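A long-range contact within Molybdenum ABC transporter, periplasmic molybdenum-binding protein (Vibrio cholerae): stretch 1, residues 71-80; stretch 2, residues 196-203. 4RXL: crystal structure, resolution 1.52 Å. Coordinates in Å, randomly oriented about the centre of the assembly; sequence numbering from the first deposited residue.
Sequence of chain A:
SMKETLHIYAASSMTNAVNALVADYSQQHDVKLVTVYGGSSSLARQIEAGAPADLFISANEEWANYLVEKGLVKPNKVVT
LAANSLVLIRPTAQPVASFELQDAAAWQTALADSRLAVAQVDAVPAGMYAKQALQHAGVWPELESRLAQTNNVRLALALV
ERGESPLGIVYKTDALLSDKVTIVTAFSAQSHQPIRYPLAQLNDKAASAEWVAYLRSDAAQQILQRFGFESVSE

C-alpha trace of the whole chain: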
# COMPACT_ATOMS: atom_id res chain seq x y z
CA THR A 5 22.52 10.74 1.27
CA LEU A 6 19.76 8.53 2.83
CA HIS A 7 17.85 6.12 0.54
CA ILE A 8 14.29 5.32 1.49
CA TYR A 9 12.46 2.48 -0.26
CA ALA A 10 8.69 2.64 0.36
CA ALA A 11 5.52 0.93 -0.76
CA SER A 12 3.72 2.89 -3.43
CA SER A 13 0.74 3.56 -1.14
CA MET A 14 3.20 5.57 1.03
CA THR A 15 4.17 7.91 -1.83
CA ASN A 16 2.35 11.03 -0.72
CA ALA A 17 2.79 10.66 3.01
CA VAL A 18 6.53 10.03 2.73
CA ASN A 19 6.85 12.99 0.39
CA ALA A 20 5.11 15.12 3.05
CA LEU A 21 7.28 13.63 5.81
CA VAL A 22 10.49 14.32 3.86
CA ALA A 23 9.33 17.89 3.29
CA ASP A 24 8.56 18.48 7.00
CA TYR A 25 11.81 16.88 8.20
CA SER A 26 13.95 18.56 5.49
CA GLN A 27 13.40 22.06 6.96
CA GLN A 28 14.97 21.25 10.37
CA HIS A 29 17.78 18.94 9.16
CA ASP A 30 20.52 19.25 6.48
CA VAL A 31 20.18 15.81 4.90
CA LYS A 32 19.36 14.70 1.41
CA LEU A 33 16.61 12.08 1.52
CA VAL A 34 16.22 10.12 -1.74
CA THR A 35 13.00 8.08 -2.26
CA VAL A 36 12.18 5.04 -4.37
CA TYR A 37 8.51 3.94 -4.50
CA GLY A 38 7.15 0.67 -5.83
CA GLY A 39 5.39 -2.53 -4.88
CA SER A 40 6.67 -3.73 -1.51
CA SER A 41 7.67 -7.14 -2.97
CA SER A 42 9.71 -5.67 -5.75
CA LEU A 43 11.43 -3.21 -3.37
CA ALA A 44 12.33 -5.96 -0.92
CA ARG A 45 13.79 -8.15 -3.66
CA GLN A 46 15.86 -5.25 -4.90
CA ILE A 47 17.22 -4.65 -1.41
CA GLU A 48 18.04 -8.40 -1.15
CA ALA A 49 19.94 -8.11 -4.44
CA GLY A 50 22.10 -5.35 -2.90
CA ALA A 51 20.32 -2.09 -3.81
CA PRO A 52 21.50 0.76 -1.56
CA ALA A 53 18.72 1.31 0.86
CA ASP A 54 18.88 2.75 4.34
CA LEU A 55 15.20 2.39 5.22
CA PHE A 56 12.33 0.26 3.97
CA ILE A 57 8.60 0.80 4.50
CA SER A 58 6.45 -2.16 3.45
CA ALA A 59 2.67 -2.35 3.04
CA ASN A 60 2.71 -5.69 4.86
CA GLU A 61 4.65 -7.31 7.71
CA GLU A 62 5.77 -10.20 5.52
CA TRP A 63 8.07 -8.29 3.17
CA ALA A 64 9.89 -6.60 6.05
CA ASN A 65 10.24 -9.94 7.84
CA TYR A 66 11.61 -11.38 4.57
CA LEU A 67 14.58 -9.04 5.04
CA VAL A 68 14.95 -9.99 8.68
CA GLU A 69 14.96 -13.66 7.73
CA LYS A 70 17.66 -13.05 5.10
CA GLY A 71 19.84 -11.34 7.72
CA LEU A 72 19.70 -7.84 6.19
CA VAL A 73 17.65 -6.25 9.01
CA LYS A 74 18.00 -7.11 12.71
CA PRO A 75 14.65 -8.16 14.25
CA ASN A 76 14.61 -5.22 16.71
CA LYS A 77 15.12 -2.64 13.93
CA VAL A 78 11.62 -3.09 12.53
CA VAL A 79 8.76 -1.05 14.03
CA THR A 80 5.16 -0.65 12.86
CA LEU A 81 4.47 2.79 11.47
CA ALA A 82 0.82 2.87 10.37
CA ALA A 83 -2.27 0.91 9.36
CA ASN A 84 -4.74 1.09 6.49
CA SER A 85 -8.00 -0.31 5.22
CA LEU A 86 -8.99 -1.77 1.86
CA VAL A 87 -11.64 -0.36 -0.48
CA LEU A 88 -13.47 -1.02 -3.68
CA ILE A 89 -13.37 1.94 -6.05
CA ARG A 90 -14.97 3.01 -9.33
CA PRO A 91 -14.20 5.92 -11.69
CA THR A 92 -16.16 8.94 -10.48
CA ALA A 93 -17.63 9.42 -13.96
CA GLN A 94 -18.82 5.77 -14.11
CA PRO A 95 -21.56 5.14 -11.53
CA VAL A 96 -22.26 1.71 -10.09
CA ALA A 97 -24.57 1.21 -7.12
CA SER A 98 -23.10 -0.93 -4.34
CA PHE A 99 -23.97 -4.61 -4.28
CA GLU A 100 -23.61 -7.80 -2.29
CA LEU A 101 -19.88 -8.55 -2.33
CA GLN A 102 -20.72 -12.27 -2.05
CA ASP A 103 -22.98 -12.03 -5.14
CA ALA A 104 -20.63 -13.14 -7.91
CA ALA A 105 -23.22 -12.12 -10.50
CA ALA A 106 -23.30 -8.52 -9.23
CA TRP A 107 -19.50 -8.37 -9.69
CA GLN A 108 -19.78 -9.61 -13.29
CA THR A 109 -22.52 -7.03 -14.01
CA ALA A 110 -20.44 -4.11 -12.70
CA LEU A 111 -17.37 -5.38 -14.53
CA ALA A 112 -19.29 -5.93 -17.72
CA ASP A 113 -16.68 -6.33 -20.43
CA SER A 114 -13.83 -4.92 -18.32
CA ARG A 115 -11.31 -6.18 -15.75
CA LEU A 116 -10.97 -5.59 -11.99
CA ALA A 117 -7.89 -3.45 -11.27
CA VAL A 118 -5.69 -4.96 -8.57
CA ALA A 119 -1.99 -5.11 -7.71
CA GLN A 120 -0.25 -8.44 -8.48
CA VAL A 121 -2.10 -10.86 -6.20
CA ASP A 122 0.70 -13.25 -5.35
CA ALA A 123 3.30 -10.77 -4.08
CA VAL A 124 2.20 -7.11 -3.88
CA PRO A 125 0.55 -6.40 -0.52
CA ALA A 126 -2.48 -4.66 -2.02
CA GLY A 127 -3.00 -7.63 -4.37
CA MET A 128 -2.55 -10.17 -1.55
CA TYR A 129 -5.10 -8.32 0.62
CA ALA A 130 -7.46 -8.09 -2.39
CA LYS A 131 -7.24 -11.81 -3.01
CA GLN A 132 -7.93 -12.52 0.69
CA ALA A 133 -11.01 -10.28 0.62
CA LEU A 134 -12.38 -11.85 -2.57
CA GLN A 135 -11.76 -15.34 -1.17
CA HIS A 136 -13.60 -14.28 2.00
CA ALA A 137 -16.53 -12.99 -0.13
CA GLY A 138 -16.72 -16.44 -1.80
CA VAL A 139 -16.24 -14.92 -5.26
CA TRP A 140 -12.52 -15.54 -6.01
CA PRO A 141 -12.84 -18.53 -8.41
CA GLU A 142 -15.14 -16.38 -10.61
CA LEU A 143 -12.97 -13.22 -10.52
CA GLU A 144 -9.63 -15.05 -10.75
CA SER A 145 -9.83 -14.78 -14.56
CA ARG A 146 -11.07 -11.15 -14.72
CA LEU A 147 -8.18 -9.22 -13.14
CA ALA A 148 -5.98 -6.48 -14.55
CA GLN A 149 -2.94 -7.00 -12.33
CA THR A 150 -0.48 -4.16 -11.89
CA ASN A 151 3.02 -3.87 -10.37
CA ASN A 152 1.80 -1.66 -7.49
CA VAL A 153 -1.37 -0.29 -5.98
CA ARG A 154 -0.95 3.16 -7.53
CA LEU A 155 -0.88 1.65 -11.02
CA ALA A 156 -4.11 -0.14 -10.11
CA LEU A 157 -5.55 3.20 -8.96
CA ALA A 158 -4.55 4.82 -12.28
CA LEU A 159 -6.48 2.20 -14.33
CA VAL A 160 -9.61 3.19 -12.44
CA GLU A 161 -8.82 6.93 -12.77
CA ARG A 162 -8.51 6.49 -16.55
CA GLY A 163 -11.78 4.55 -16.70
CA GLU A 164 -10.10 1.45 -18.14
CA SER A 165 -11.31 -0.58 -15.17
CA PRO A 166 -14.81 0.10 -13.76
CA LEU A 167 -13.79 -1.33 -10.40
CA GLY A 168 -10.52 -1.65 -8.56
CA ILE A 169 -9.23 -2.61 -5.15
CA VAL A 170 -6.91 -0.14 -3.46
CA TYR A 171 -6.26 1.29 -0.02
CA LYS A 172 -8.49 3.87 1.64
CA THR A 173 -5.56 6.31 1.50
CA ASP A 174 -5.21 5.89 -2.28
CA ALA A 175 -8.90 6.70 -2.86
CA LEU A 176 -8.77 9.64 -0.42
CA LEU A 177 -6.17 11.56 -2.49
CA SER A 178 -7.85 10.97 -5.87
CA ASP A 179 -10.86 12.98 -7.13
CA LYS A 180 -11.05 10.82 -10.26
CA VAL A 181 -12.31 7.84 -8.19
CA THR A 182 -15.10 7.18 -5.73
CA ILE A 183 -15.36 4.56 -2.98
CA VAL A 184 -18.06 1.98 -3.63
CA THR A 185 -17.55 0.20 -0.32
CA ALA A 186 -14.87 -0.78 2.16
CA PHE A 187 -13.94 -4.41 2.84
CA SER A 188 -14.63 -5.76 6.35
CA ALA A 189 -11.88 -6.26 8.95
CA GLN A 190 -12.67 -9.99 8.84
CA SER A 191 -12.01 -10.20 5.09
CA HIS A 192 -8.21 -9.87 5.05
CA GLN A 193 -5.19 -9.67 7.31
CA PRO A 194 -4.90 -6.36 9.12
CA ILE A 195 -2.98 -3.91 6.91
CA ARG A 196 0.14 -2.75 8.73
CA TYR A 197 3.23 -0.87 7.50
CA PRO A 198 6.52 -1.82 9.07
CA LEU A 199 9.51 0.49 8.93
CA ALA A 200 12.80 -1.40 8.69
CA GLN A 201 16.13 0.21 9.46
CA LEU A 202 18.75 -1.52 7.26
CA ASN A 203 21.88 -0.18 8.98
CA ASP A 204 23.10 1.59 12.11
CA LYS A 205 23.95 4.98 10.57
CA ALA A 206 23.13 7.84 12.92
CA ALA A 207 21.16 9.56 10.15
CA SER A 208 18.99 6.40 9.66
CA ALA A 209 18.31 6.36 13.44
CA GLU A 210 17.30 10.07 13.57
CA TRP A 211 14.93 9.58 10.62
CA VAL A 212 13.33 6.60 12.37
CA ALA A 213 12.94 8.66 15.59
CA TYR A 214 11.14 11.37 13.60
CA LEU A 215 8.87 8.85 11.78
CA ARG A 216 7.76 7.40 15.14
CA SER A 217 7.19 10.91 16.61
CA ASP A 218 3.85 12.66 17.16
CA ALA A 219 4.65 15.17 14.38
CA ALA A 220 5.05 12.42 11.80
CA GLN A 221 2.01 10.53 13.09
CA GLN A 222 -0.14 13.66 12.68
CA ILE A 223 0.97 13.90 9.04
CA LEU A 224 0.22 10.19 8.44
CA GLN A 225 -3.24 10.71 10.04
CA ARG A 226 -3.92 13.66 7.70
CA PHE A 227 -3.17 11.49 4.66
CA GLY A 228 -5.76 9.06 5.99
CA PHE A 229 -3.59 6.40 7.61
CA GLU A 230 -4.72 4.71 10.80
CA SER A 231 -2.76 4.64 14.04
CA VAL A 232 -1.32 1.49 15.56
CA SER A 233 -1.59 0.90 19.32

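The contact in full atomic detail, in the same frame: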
# COMPACT_ATOMS: atom_id res chain seq x y z
N GLY A 71 18.72 -11.86 6.96
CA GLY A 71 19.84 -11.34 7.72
C GLY A 71 20.24 -9.92 7.38
O GLY A 71 21.29 -9.46 7.82
N LEU A 72 19.42 -9.21 6.62
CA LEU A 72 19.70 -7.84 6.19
C LEU A 72 19.14 -6.77 7.12
O LEU A 72 19.52 -5.61 7.00
CB LEU A 72 19.13 -7.60 4.79
CG LEU A 72 19.65 -8.60 3.76
CD1 LEU A 72 18.82 -8.57 2.49
CD2 LEU A 72 21.13 -8.35 3.48
N VAL A 73 18.20 -7.14 7.98
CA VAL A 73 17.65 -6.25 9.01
C VAL A 73 17.66 -7.04 10.31
O VAL A 73 17.26 -8.18 10.30
CB VAL A 73 16.20 -5.87 8.68
CG1 VAL A 73 15.63 -4.97 9.77
CG2 VAL A 73 16.13 -5.20 7.32
N LYS A 74 18.10 -6.44 11.41
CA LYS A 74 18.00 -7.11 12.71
C LYS A 74 16.55 -7.04 13.21
O LYS A 74 15.86 -6.07 12.94
CB LYS A 74 18.97 -6.48 13.72
CG LYS A 74 20.41 -6.51 13.24
CD LYS A 74 21.33 -5.61 14.04
CE LYS A 74 22.75 -5.71 13.50
NZ LYS A 74 23.71 -4.84 14.21
N PRO A 75 16.07 -8.08 13.93
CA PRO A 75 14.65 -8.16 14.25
C PRO A 75 14.14 -6.97 15.08
O PRO A 75 12.98 -6.59 14.96
CB PRO A 75 14.54 -9.48 15.03
CG PRO A 75 15.78 -10.24 14.71
CD PRO A 75 16.83 -9.18 14.53
N ASN A 76 15.00 -6.40 15.93
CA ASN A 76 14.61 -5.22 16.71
C ASN A 76 14.77 -3.86 16.01
O ASN A 76 14.59 -2.81 16.64
CB ASN A 76 15.37 -5.19 18.05
CG ASN A 76 16.87 -4.92 17.91
OD1 ASN A 76 17.41 -4.93 16.82
ND2 ASN A 76 17.54 -4.70 19.04
N LYS A 77 15.08 -3.87 14.73
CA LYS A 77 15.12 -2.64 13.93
C LYS A 77 13.94 -2.50 12.98
O LYS A 77 14.03 -1.76 11.99
CB LYS A 77 16.45 -2.60 13.17
CG LYS A 77 17.67 -2.52 14.07
CD LYS A 77 17.93 -1.10 14.55
CE LYS A 77 18.77 -1.03 15.80
NZ LYS A 77 18.68 0.34 16.37
N VAL A 78 12.85 -3.21 13.26
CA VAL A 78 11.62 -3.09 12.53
C VAL A 78 10.56 -2.62 13.50
O VAL A 78 10.43 -3.18 14.58
CB VAL A 78 11.18 -4.42 11.90
CG1 VAL A 78 9.93 -4.25 11.06
CG2 VAL A 78 12.32 -5.03 11.10
N VAL A 79 9.83 -1.57 13.15
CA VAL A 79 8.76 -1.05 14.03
C VAL A 79 7.55 -0.79 13.16
O VAL A 79 7.68 -0.53 11.98
CB VAL A 79 9.17 0.23 14.78
CG1 VAL A 79 10.47 0.00 15.55
CG2 VAL A 79 9.32 1.41 13.83
N THR A 80 6.34 -0.90 13.69
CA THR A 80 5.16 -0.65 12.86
C THR A 80 4.85 0.84 12.87
O THR A 80 4.81 1.50 13.91
CB THR A 80 3.93 -1.44 13.33
OG1 THR A 80 4.31 -2.80 13.52
CG2 THR A 80 2.83 -1.38 12.31
N ARG A 196 -0.81 -3.37 7.83
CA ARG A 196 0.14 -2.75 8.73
C ARG A 196 1.41 -2.50 7.94
O ARG A 196 1.81 -3.32 7.10
CB ARG A 196 0.47 -3.66 9.90
CG ARG A 196 -0.73 -4.04 10.75
CD ARG A 196 -1.20 -2.90 11.62
NE ARG A 196 -2.35 -3.30 12.46
CZ ARG A 196 -3.63 -3.26 12.09
NH1 ARG A 196 -4.55 -3.67 12.96
NH2 ARG A 196 -4.03 -2.83 10.87
N TYR A 197 2.02 -1.32 8.17
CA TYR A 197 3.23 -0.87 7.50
C TYR A 197 4.43 -0.88 8.42
O TYR A 197 4.59 0.02 9.23
CB TYR A 197 3.06 0.58 7.02
CG TYR A 197 2.08 0.77 5.91
CD1 TYR A 197 0.75 0.76 6.16
CD2 TYR A 197 2.50 0.99 4.57
CE1 TYR A 197 -0.18 0.91 5.12
CE2 TYR A 197 1.59 1.18 3.56
CZ TYR A 197 0.25 1.16 3.84
OH TYR A 197 -0.69 1.31 2.83
N PRO A 198 5.28 -1.89 8.32
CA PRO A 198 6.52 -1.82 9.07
C PRO A 198 7.54 -0.87 8.45
O PRO A 198 7.62 -0.71 7.24
CB PRO A 198 7.06 -3.25 9.02
CG PRO A 198 6.46 -3.83 7.80
CD PRO A 198 5.12 -3.16 7.59
N LEU A 199 8.38 -0.31 9.31
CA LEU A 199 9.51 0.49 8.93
C LEU A 199 10.73 -0.28 9.38
O LEU A 199 10.90 -0.55 10.58
CB LEU A 199 9.43 1.84 9.62
CG LEU A 199 10.68 2.72 9.69
CD1 LEU A 199 11.07 3.21 8.30
CD2 LEU A 199 10.43 3.88 10.64
N ALA A 200 11.58 -0.65 8.42
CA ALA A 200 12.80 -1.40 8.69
C ALA A 200 14.03 -0.52 8.54
O ALA A 200 14.18 0.18 7.53
CB ALA A 200 12.88 -2.59 7.76
N GLN A 201 14.92 -0.56 9.51
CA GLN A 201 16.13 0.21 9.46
C GLN A 201 17.23 -0.77 9.02
O GLN A 201 17.53 -1.72 9.75
CB GLN A 201 16.42 0.80 10.85
CG GLN A 201 17.52 1.83 10.89
CD GLN A 201 17.83 2.29 12.31
OE1 GLN A 201 16.93 2.49 13.12
NE2 GLN A 201 19.12 2.45 12.62
N LEU A 202 17.85 -0.54 7.86
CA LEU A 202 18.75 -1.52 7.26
C LEU A 202 20.22 -1.38 7.68
O LEU A 202 21.07 -2.19 7.31
CB LEU A 202 18.60 -1.47 5.74
CG LEU A 202 17.26 -2.03 5.25
CD1 LEU A 202 16.62 -1.11 4.23
CD2 LEU A 202 17.46 -3.42 4.67
N ASN A 203 20.54 -0.36 8.47
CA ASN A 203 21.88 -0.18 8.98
C ASN A 203 21.84 0.70 10.23
O ASN A 203 20.75 1.17 10.60
CB ASN A 203 22.82 0.40 7.90
CG ASN A 203 22.34 1.72 7.34
OD1 ASN A 203 22.12 2.68 8.08
ND2 ASN A 203 22.20 1.78 6.02
O HOH W 1 19.39 -3.46 10.71
O HOH W 2 12.90 0.72 12.64
O HOH W 3 17.14 3.20 15.76

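Residues 71–80 and 196–203, at least 116 positions apart wherever they touch, meet as two antiparallel strands flanked by a loop contact, and together they bury 568 Å² of surface. Strand 78–80 runs at 152° to strand 196–201, with an axial approach of 4.4 Å, so that ascending stretch 1 means descending stretch 2.

Stretch 1 opens at Gly 71, which ends a helix in a Schellman motif. Its positive phi (87°) suits glycine, because at these backbone angles a CB would be jammed against the preceding carbonyl oxygen. The first substantial packing comes at Val 73, a buried residue whose methyls pack on Leu 202 and Ala 200: CG2 of Val 73 lies 3.5 Å from CD2 of Leu 202, and CG1 and CG2 of Val 73 are each 4.2 Å from CB of Ala 200.

At Lys 74 the link is through solvent. Water 1 donates to Gln 201 O at 2.7 Å and accepts a weak bond from Lys 74 N at 3.3 Å. The chain then swings away through Pro 75 and Asn 76, neither of which touches stretch 2, and a hydrogen bond from Lys 77 N to Lys 74 O (2.9 Å) closes this turn.

Lys 77 begins the backbone pairing. Its carbonyl oxygen accepts a hydrogen bond from Gln 201 N (2.9 Å, 161°), and a CA-H...O contact from Ala 200 CA to Lys 77 O (3.5 Å) supplements it. Water 2 donates to both Lys 77 O (2.8 Å) and Leu 199 O (3.1 Å), bridging two carbonyl oxygens that each already accept a backbone N-H and, both being acceptors, cannot bond to each other. The aliphatic part of the lysine passes the glutamine amide, CD of Lys 77 being 4.0 Å from OE1 of Gln 201. Water 3 joins the polar ends, donating to Gln 201 OE1 at 2.7 Å and accepting a weak bond from Lys 77 NZ at 3.3 Å. The glutamine's other amide atom, NE2, is held by Asn 203 O at 2.9 Å.

Val 78 pairs with Ala 200 at a non-hydrogen-bonded position, where its CA instead approaches Leu 199 O (3.3 Å) in a CA-H...O contact. Its CG1 packs on CB of Pro 198 at 3.7 Å and its CG2 on CB of Ala 200 at 4.2 Å.

Val 79 and Leu 199 form the hydrogen-bonded pair: Val 79 N to Leu 199 O is 3.0 Å and Leu 199 N to Val 79 O is 2.8 Å, both nearly straight. Their side chains share the other face of the sheet, with Val 79 CG2 4.2 Å from Leu 199 CD2.

Thr 80 returns to the face of Val 78, opposite Pro 198. Proline has no amide hydrogen to offer, and this non-hydrogen-bonded position requires none.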